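Local coordinates for diaminopropionate ammonia-lyase (Escherichia coli, PDB 4D9K), which catalyses the pyridoxal phosphate-dependent alpha,beta-elimination of both L- and D-2,3-diaminopropionate to pyruvate and ammonia, at residues L6-A11 with A348-H353. Numbering follows the deposited sequence.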
loop_
_atom_site.group_PDB
_atom_site.type_symbol
_atom_site.label_atom_id
_atom_site.label_comp_id
_atom_site.label_asym_id
_atom_site.label_seq_id
_atom_site.Cartn_x
_atom_site.Cartn_y
_atom_site.Cartn_z
ATOM N N LEU A 6 7.463 17.205 9.576
ATOM C CA LEU A 6 6.038 17.406 9.789
ATOM C C LEU A 6 5.820 17.855 11.226
ATOM O O LEU A 6 6.596 17.497 12.117
ATOM C CB LEU A 6 5.251 16.122 9.495
ATOM C CG LEU A 6 5.402 15.474 8.112
ATOM C CD1 LEU A 6 4.466 14.279 7.975
ATOM C CD2 LEU A 6 5.171 16.472 6.983
ATOM N N LYS A 7 4.774 18.652 11.440
ATOM C CA LYS A 7 4.440 19.168 12.762
ATOM C C LYS A 7 4.148 18.014 13.729
ATOM O O LYS A 7 3.127 17.334 13.614
ATOM C CB LYS A 7 3.249 20.132 12.667
ATOM C CG LYS A 7 2.804 20.732 13.991
ATOM C CD LYS A 7 1.422 21.350 13.874
ATOM C CE LYS A 7 0.965 21.932 15.203
ATOM N NZ LYS A 7 -0.383 22.554 15.091
ATOM N N ILE A 8 5.078 17.799 14.660
ATOM C CA ILE A 8 4.999 16.730 15.657
ATOM C C ILE A 8 5.353 17.309 17.038
ATOM O O ILE A 8 6.304 16.871 17.691
ATOM C CB ILE A 8 5.927 15.542 15.270
ATOM C CG1 ILE A 8 5.390 14.810 14.034
ATOM C CG2 ILE A 8 6.085 14.543 16.414
ATOM C CD1 ILE A 8 4.231 13.869 14.307
ATOM N N ASP A 9 4.580 18.300 17.475
ATOM C CA ASP A 9 4.902 19.055 18.689
ATOM C C ASP A 9 4.620 18.273 19.966
ATOM O O ASP A 9 3.466 17.995 20.297
ATOM C CB ASP A 9 4.182 20.407 18.696
ATOM C CG ASP A 9 4.707 21.348 17.628
ATOM O OD1 ASP A 9 5.944 21.424 17.451
ATOM O OD2 ASP A 9 3.888 22.016 16.967
ATOM N N ILE A 10 5.696 17.924 20.665
ATOM C CA ILE A 10 5.634 17.114 21.873
ATOM C C ILE A 10 5.559 17.987 23.121
ATOM O O ILE A 10 6.348 18.923 23.297
ATOM C CB ILE A 10 6.855 16.179 21.985
ATOM C CG1 ILE A 10 7.071 15.415 20.675
ATOM C CG2 ILE A 10 6.678 15.203 23.141
ATOM C CD1 ILE A 10 8.505 14.991 20.445
ATOM N N ALA A 11 4.596 17.667 23.980
ATOM C CA ALA A 11 4.459 18.318 25.273
ATOM C C ALA A 11 4.385 17.268 26.371
ATOM O O ALA A 11 3.591 16.325 26.292
ATOM C CB ALA A 11 3.220 19.201 25.299
ATOM N N ALA A 348 6.530 7.282 12.104
ATOM C CA ALA A 348 7.116 7.482 10.788
ATOM C C ALA A 348 7.637 8.909 10.613
ATOM O O ALA A 348 8.713 9.112 10.048
ATOM C CB ALA A 348 6.111 7.130 9.703
ATOM N N ALA A 349 6.878 9.885 11.115
ATOM C CA ALA A 349 7.242 11.305 11.006
ATOM C C ALA A 349 8.501 11.607 11.807
ATOM O O ALA A 349 9.345 12.387 11.379
ATOM C CB ALA A 349 6.100 12.184 11.475
ATOM N N VAL A 350 8.616 10.976 12.971
ATOM C CA VAL A 350 9.811 11.080 13.798
ATOM C C VAL A 350 11.012 10.497 13.055
ATOM O O VAL A 350 12.062 11.136 12.980
ATOM C CB VAL A 350 9.616 10.374 15.159
ATOM C CG1 VAL A 350 10.942 10.241 15.905
ATOM C CG2 VAL A 350 8.592 11.121 15.998
ATOM N N HIS A 351 10.841 9.305 12.482
ATOM C CA HIS A 351 11.946 8.596 11.832
ATOM C C HIS A 351 12.573 9.352 10.695
ATOM O O HIS A 351 13.789 9.294 10.516
ATOM C CB HIS A 351 11.533 7.203 11.355
ATOM C CG HIS A 351 12.569 6.545 10.472
ATOM N ND1 HIS A 351 13.752 6.100 10.953
ATOM C CD2 HIS A 351 12.591 6.313 9.099
ATOM C CE1 HIS A 351 14.482 5.592 9.944
ATOM N NE2 HIS A 351 13.772 5.721 8.809
ATOM N N TYR A 352 11.755 10.066 9.924
ATOM C CA TYR A 352 12.235 10.810 8.762
ATOM C C TYR A 352 12.591 12.269 9.069
ATOM O O TYR A 352 13.178 12.960 8.230
ATOM C CB TYR A 352 11.207 10.756 7.628
ATOM C CG TYR A 352 11.140 9.434 6.886
ATOM C CD1 TYR A 352 12.175 9.030 6.044
ATOM C CD2 TYR A 352 10.031 8.597 7.011
ATOM C CE1 TYR A 352 12.116 7.829 5.357
ATOM C CE2 TYR A 352 9.963 7.390 6.327
ATOM C CZ TYR A 352 11.005 7.013 5.501
ATOM O OH TYR A 352 10.953 5.821 4.815
ATOM N N HIS A 353 12.233 12.721 10.270
ATOM C CA HIS A 353 12.527 14.074 10.736
ATOM C C HIS A 353 14.015 14.329 10.832
ATOM O O HIS A 353 14.771 13.442 11.229
ATOM C CB HIS A 353 11.861 14.307 12.088
ATOM C CG HIS A 353 11.569 15.763 12.389
ATOM N ND1 HIS A 353 12.503 16.606 12.877
ATOM C CD2 HIS A 353 10.395 16.505 12.269
ATOM C CE1 HIS A 353 11.962 17.824 13.055
ATOM N NE2 HIS A 353 10.670 17.764 12.682
HETATM O O HOH W 1 8.474 14.623 9.983
HETATM O O HOH W 2 8.569 19.364 13.075
#
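Ile8 meets Ala349 where strand 8-12 runs past the last turn of helix 342-352, and this is the tight part of the contact. Ile8 CG1 lies 3.7 Å from Ala349 CB, with Ile8 CD1 almost as near, so one methyl receives the longer branch of the isoleucine; alanine suits a helix face that must come this close to a strand. CG1 lies beside the backbone N and anti to the carbonyl carbon (chi1 -69°), which sends that branch to Ala349 and leaves Ile8 CG2 to approach Val350 CG2 at 4.3 Å. Leu6 CD1 adds a looser touch on Ala349 CB at 4.4 Å. Val316 of helix 314-325 packs against both Leu6 and Ile8.

The other flank is polar and joined through water. One water accepts from Leu6 N and donates to Ala349 O, each at 2.8 Å. A second donates to Leu6 O and lies in the His353 ring plane, 2.7 Å from His353 NE2, while His353 ND1 bonds to Gln355 N, as suits a ring with two nitrogens. Away from the cofactor-bearing lysine, the helix thus packs on the outermost, antiparallel strand, within this chain, of a fold type II enzyme's mixed sheet.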